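PDB 5INW: putative angiotensinogen from Lampetra fluviatilis, which binds heparin, which promotes its inhibition of thrombin through a template mechanism, as a member of the serpin family. Local coordinates for residues S112-A116 with A410-V414; S127-L132 with G368-M372; L285-D290 with W334-P340. The protein carries 1 engineered substitution. The contacts are given in a common frame with arbitrary orientation. Numbering follows the deposited sequence.

How the contacts relate
Starting from the N terminus, the chain opens contact 1 with helix 110-122 and, immediately afterwards, contact 2 with helix 126-136. Much later strand 287-290 opens contact 3, which the end of helix 328-337 closes 43 residues on, the shortest of the three loops. Contact 2 closes at the end of helix 361-369, and contact 1 last of all, in strand 405-417. The three loops therefore enclose one another, with contact 3 innermost and contact 1 outermost, and none cross. Contact 1 joins a helix to the central sheet and contact 2 joins two helical regions beside it, their centres about 17 Å apart. Contact 3 joins the end of helix 328-337 to strand 287-290 of sheet B, its centre about 31 Å from that of contact 1.

Contact 1. Residues S112-A116 with A410-V414; sequences SIASA and AETVV
Residues 112-116, with regular helical backbone angles, run over the extended strand 410-414 at a crossing angle of -26°, the axes 7.9 Å apart at closest approach. The register sets Ile113 opposite Thr412, CA to CA 5.9 Å. Ser112 and Ala116, one turn apart and linked by the Ala116 N to Ser112 O bond (3.1 Å), face the strand; Ala410, Thr412 and Val414 face back. Thr412, chi1 m, and Ser112, chi1 t, bring Thr412 OG1 to 2.6 Å from Ser112 OG, a hydrogen-bonding distance. The same Thr412 rotamer places its CG2 3.6 Å from Ala116 CB, so threonine serves a polar and an apolar neighbour at once. Small residues suit the helix face: Ala116 CB also meets Val414 CG2 at 3.8 Å. The CA-to-CB bond of Ile113 points sideways, and with chi1 m its CG1 lies 3.7 Å from Thr412 OG1. Asn244 also bonds Ser112 OG, and His395 bonds Thr412 OG1. Strand 405-417 carries the N-terminal part of the cleaved reactive loop, inserted between strands 238-251 and 389-401; a serine-bearing helix beneath such a strand, with asparagine and histidine alongside, is typical of the serpin shutter region.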
# COMPACT_ATOMS: atom_id res chain seq x y z
N SER A 112 -1.29 -0.96 -4.68
CA SER A 112 -1.30 0.28 -5.44
C SER A 112 -0.04 0.35 -6.28
O SER A 112 -0.10 0.65 -7.47
CB SER A 112 -1.37 1.51 -4.54
OG SER A 112 -1.50 2.69 -5.31
N ILE A 113 1.08 0.05 -5.65
CA ILE A 113 2.32 0.14 -6.34
C ILE A 113 2.44 -0.95 -7.42
O ILE A 113 2.94 -0.70 -8.52
CB ILE A 113 3.52 0.10 -5.38
CG1 ILE A 113 3.46 1.31 -4.45
CG2 ILE A 113 4.85 0.18 -6.17
CD1 ILE A 113 4.49 1.29 -3.32
N ALA A 114 1.96 -2.16 -7.12
CA ALA A 114 1.98 -3.25 -8.11
C ALA A 114 1.08 -2.95 -9.32
O ALA A 114 1.41 -3.33 -10.45
CB ALA A 114 1.58 -4.57 -7.48
N SER A 115 -0.05 -2.29 -9.06
CA SER A 115 -0.93 -1.92 -10.13
C SER A 115 -0.30 -0.92 -11.05
O SER A 115 -0.41 -1.05 -12.28
CB SER A 115 -2.22 -1.35 -9.61
OG SER A 115 -2.84 -2.34 -8.87
N ALA A 116 0.32 0.10 -10.48
CA ALA A 116 0.93 1.11 -11.31
C ALA A 116 2.06 0.49 -12.14
O ALA A 116 2.18 0.75 -13.33
CB ALA A 116 1.40 2.29 -10.49
N ALA A 410 -4.21 5.13 -0.38
CA ALA A 410 -2.91 5.22 -1.04
C ALA A 410 -3.07 5.70 -2.46
O ALA A 410 -4.11 5.54 -3.05
CB ALA A 410 -2.20 3.86 -1.04
N GLU A 411 -1.99 6.24 -3.01
CA GLU A 411 -1.96 6.85 -4.35
C GLU A 411 -0.57 6.62 -4.90
O GLU A 411 0.41 7.05 -4.28
CB GLU A 411 -2.04 8.34 -4.17
CG GLU A 411 -3.21 8.86 -3.35
CD GLU A 411 -3.20 10.37 -3.22
OE1 GLU A 411 -2.11 11.01 -3.29
OE2 GLU A 411 -4.30 10.93 -3.02
N THR A 412 -0.47 5.95 -6.05
CA THR A 412 0.78 5.83 -6.76
C THR A 412 0.64 6.54 -8.09
O THR A 412 -0.31 6.33 -8.82
CB THR A 412 1.05 4.39 -7.03
OG1 THR A 412 0.89 3.68 -5.80
CG2 THR A 412 2.44 4.19 -7.61
N VAL A 413 1.63 7.37 -8.40
CA VAL A 413 1.69 8.16 -9.60
C VAL A 413 3.00 7.84 -10.33
O VAL A 413 4.06 7.90 -9.72
CB VAL A 413 1.59 9.67 -9.28
CG1 VAL A 413 1.67 10.51 -10.54
CG2 VAL A 413 0.29 9.95 -8.62
N VAL A 414 2.93 7.61 -11.65
CA VAL A 414 4.09 7.34 -12.49
C VAL A 414 4.11 8.35 -13.60
O VAL A 414 3.10 8.58 -14.23
CB VAL A 414 4.00 5.95 -13.12
CG1 VAL A 414 5.30 5.62 -13.85
CG2 VAL A 414 3.75 4.89 -12.04

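Contact 2. Residues S127-L132 with G368-M372; sequences STRAEL and GMSSM
A turn and a half of helix, 127-132, lies against the chain where helix 361-369 ends. Within it Glu131 N bonds Ser127 O at 3.0 Å and Leu132 N bonds Thr128 O at 3.2 Å. Gly368, at phi 115°, is the C-prime residue of a Schellman motif (Met369 N to Leu364 O, Gly368 N to Ser365 O); at these angles a side chain would jam against the preceding carbonyl, so glycine fits. The chain then turns into the 3-10 segment holding Ser371 and Met372. Thr128 stands opposite Ser371 and Glu131 opposite Met369, each pair with CA atoms 5.4 Å apart.

Ser371, chi1 t, points its hydroxyl at the helix, where OG bonds Thr128 OG1 at 2.9 Å and Ser127 OG at 3.1 Å; Thr128, chi1 m, is also bonded through OG1 to the amide of Asp378. Glu131 extends with chi1 m and chi2 t, and its OE1 accepts from Ser371 N at 2.8 Å, meeting an amide exposed by the turn, although the modelled place of OE1 is less certain. In the serpin fold this joins the helix after 110-122 to the connection leading to strand 389-401, and Met372 shares a backbone bond with Val390 of that strand. Water 1 donates to Glu131 OE1 at 2.9 Å and weakly to Thr128 O at 3.5 Å, and accepts from Met372 N at 3.2 Å. Apolar side chains meet on the buried side: Leu132 CD2 lies 3.6 Å from Met369 SD and 3.9 Å from Met372 SD, while Thr128 CG2 meets Met372 CB at 3.7 Å.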
# COMPACT_ATOMS: atom_id res chain seq x y z
N SER A 127 15.07 -5.63 -21.75
CA SER A 127 15.62 -5.63 -20.39
C SER A 127 14.61 -5.03 -19.37
O SER A 127 14.43 -5.59 -18.28
CB SER A 127 16.97 -4.84 -20.33
OG SER A 127 16.73 -3.42 -20.38
N THR A 128 13.93 -3.94 -19.76
CA THR A 128 12.96 -3.26 -18.91
C THR A 128 11.78 -4.14 -18.47
O THR A 128 11.47 -4.19 -17.28
CB THR A 128 12.45 -2.02 -19.63
OG1 THR A 128 13.59 -1.24 -20.01
CG2 THR A 128 11.52 -1.20 -18.73
N ARG A 129 11.13 -4.78 -19.44
CA ARG A 129 10.11 -5.80 -19.24
C ARG A 129 10.69 -6.86 -18.31
O ARG A 129 10.08 -7.18 -17.31
CB ARG A 129 9.62 -6.36 -20.62
CG ARG A 129 8.85 -7.70 -20.72
CD ARG A 129 7.72 -7.69 -21.74
NE ARG A 129 6.87 -8.90 -21.70
CZ ARG A 129 5.86 -9.09 -20.85
NH1 ARG A 129 5.50 -8.17 -19.94
NH2 ARG A 129 5.17 -10.23 -20.90
N ALA A 130 11.86 -7.42 -18.63
CA ALA A 130 12.40 -8.56 -17.83
C ALA A 130 12.56 -8.28 -16.32
O ALA A 130 12.02 -9.00 -15.48
CB ALA A 130 13.73 -9.05 -18.40
N GLU A 131 13.34 -7.25 -16.01
CA GLU A 131 13.50 -6.77 -14.63
C GLU A 131 12.17 -6.62 -13.91
O GLU A 131 12.03 -7.03 -12.74
CB GLU A 131 14.16 -5.41 -14.66
CG GLU A 131 15.61 -5.42 -15.10
CD GLU A 131 16.26 -4.05 -15.02
OE1 GLU A 131 15.60 -3.07 -14.55
OE2 GLU A 131 17.47 -3.96 -15.40
N LEU A 132 11.22 -6.00 -14.62
CA LEU A 132 9.86 -5.77 -14.11
C LEU A 132 9.03 -7.04 -13.85
O LEU A 132 8.36 -7.13 -12.81
CB LEU A 132 9.08 -4.81 -15.03
CG LEU A 132 9.24 -3.31 -14.73
CD1 LEU A 132 8.60 -2.47 -15.82
CD2 LEU A 132 8.58 -2.93 -13.42
N GLY A 368 15.80 -4.07 -8.24
CA GLY A 368 16.15 -4.63 -9.56
C GLY A 368 15.53 -4.00 -10.81
O GLY A 368 15.80 -4.49 -11.89
N MET A 369 14.76 -2.91 -10.64
CA MET A 369 13.94 -2.31 -11.68
C MET A 369 14.53 -0.98 -12.08
O MET A 369 13.82 -0.05 -12.52
CB MET A 369 12.53 -2.09 -11.19
CG MET A 369 11.74 -3.37 -11.15
SD MET A 369 10.25 -3.14 -10.19
CE MET A 369 10.93 -3.33 -8.53
N SER A 370 15.84 -0.91 -12.01
CA SER A 370 16.57 0.28 -12.34
C SER A 370 16.45 0.69 -13.82
O SER A 370 16.61 1.87 -14.17
CB SER A 370 18.05 0.02 -12.01
OG SER A 370 18.79 1.21 -12.14
N SER A 371 16.20 -0.29 -14.68
CA SER A 371 16.24 -0.07 -16.13
C SER A 371 15.25 0.96 -16.63
O SER A 371 15.63 1.87 -17.29
CB SER A 371 16.04 -1.42 -16.86
OG SER A 371 15.93 -1.27 -18.25
N MET A 372 13.99 0.80 -16.26
CA MET A 372 12.89 1.69 -16.70
C MET A 372 13.06 3.20 -16.45
O MET A 372 12.31 3.97 -17.04
CB MET A 372 11.60 1.26 -16.02
CG MET A 372 11.57 1.47 -14.50
SD MET A 372 10.11 0.64 -13.83
CE MET A 372 10.18 1.15 -12.12
O HOH W 1 12.97 -1.99 -15.02

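Contact 3. Residues L285-D290 with W334-P340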
# COMPACT_ATOMS: atom_id res chain seq x y z
N LEU A 285 -10.01 -11.26 21.36
CA LEU A 285 -9.09 -11.05 20.26
C LEU A 285 -8.06 -12.13 20.26
O LEU A 285 -7.62 -12.54 21.32
CB LEU A 285 -8.42 -9.71 20.44
CG LEU A 285 -9.43 -8.56 20.51
CD1 LEU A 285 -8.77 -7.27 20.98
CD2 LEU A 285 -10.11 -8.36 19.15
N SER A 286 -7.66 -12.57 19.08
CA SER A 286 -6.53 -13.48 18.97
C SER A 286 -5.24 -12.73 19.19
O SER A 286 -5.04 -11.69 18.59
CB SER A 286 -6.49 -14.13 17.59
OG SER A 286 -7.59 -15.01 17.48
N TYR A 287 -4.37 -13.28 20.04
CA TYR A 287 -3.05 -12.71 20.30
C TYR A 287 -2.09 -13.85 20.54
O TYR A 287 -2.50 -14.99 20.70
CB TYR A 287 -3.09 -11.78 21.51
CG TYR A 287 -3.39 -12.48 22.82
CD1 TYR A 287 -4.64 -13.05 23.02
CD2 TYR A 287 -2.42 -12.59 23.84
CE1 TYR A 287 -4.93 -13.73 24.19
CE2 TYR A 287 -2.71 -13.26 25.02
CZ TYR A 287 -3.97 -13.82 25.20
OH TYR A 287 -4.30 -14.48 26.36
N THR A 288 -0.80 -13.55 20.55
CA THR A 288 0.22 -14.49 21.00
C THR A 288 1.49 -13.74 21.26
O THR A 288 1.78 -12.75 20.56
CB THR A 288 0.62 -15.54 19.94
OG1 THR A 288 -0.49 -15.83 19.10
CG2 THR A 288 1.14 -16.84 20.62
N GLN A 289 2.29 -14.25 22.19
CA GLN A 289 3.66 -13.78 22.31
C GLN A 289 4.55 -14.47 21.25
O GLN A 289 4.56 -15.69 21.18
CB GLN A 289 4.20 -14.03 23.72
CG GLN A 289 3.57 -13.13 24.78
CD GLN A 289 3.93 -11.66 24.61
OE1 GLN A 289 5.07 -11.32 24.26
NE2 GLN A 289 2.95 -10.78 24.82
N ASP A 290 5.23 -13.68 20.40
CA ASP A 290 6.29 -14.25 19.59
C ASP A 290 7.55 -14.29 20.46
O ASP A 290 8.16 -13.24 20.71
CB ASP A 290 6.52 -13.46 18.31
CG ASP A 290 7.44 -14.21 17.30
OD1 ASP A 290 7.23 -14.13 16.08
OD2 ASP A 290 8.38 -14.92 17.74
N TRP A 334 3.17 -15.89 11.81
CA TRP A 334 2.34 -15.10 12.75
C TRP A 334 0.86 -15.46 12.76
O TRP A 334 0.23 -15.39 13.81
CB TRP A 334 2.45 -13.61 12.44
CG TRP A 334 3.70 -12.98 12.94
CD1 TRP A 334 4.41 -13.34 14.03
CD2 TRP A 334 4.35 -11.81 12.40
NE1 TRP A 334 5.49 -12.51 14.19
CE2 TRP A 334 5.47 -11.56 13.20
CE3 TRP A 334 4.10 -10.97 11.32
CZ2 TRP A 334 6.35 -10.51 12.96
CZ3 TRP A 334 4.99 -9.91 11.07
CH2 TRP A 334 6.10 -9.70 11.89
N LEU A 335 0.32 -15.86 11.59
CA LEU A 335 -1.09 -16.27 11.45
C LEU A 335 -1.39 -17.67 11.97
O LEU A 335 -2.49 -17.93 12.45
CB LEU A 335 -1.52 -16.20 10.00
CG LEU A 335 -1.63 -14.79 9.46
CD1 LEU A 335 -1.57 -14.83 7.94
CD2 LEU A 335 -2.91 -14.13 9.95
N SER A 336 -0.44 -18.58 11.80
CA SER A 336 -0.49 -19.88 12.43
C SER A 336 -0.34 -19.80 13.96
O SER A 336 -1.05 -20.52 14.66
CB SER A 336 0.57 -20.82 11.85
OG SER A 336 0.96 -21.80 12.79
N LEU A 337 0.57 -18.95 14.47
CA LEU A 337 0.78 -18.82 15.95
C LEU A 337 -0.44 -18.23 16.64
O LEU A 337 -0.66 -18.51 17.81
CB LEU A 337 2.01 -17.97 16.31
CG LEU A 337 3.44 -18.47 15.97
CD1 LEU A 337 4.46 -17.38 16.27
CD2 LEU A 337 3.82 -19.76 16.69
N LEU A 338 -1.22 -17.43 15.90
CA LEU A 338 -2.53 -16.95 16.36
C LEU A 338 -3.58 -18.07 16.41
O LEU A 338 -3.92 -18.65 15.37
CB LEU A 338 -3.06 -15.84 15.43
CG LEU A 338 -2.29 -14.53 15.56
CD1 LEU A 338 -2.56 -13.63 14.38
CD2 LEU A 338 -2.62 -13.82 16.86
N GLY A 339 -4.09 -18.34 17.61
CA GLY A 339 -5.24 -19.23 17.80
C GLY A 339 -6.52 -18.44 17.67
O GLY A 339 -6.51 -17.30 17.19
N PRO A 340 -7.66 -19.07 18.06
CA PRO A 340 -8.86 -18.27 18.31
C PRO A 340 -8.61 -17.40 19.54
O PRO A 340 -8.93 -16.20 19.52
CB PRO A 340 -9.96 -19.31 18.54
CG PRO A 340 -9.27 -20.59 18.84
CD PRO A 340 -7.90 -20.52 18.23
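This is a partly buried contact of strand 287-290 against the end of helix 328-337 and the turn beyond, in the serpin B-sheet region, where this helix packs on sheet B. The register runs in opposite directions along the two segments: Ser286 is nearest Pro340 and Asp290 nearest Trp334. Small hydroxyl residues suit places close to exposed carbonyls. Ser286 OG lies 2.5 Å from Gly339 O and 2.7 Å from Pro340 O, and Thr288 OG1 has Leu337 O, near the helix end, at 3.0 Å and its neighbour Tyr287 O at 2.7 Å, so each hydroxyl proton has two acceptors within reach. Leu338 fills the space between these polar points, its CD2 3.6 Å from Tyr287 CA, and also packs on Leu309. The Trp334 side chain packs on Val297 and Ile311 while keeping its one donor satisfied. Asp290 suits this spot with two acceptors: OD2 takes the amide of Leu293, and OD1, at the ring edge, accepts from Trp334 NE1 at 3.0 Å.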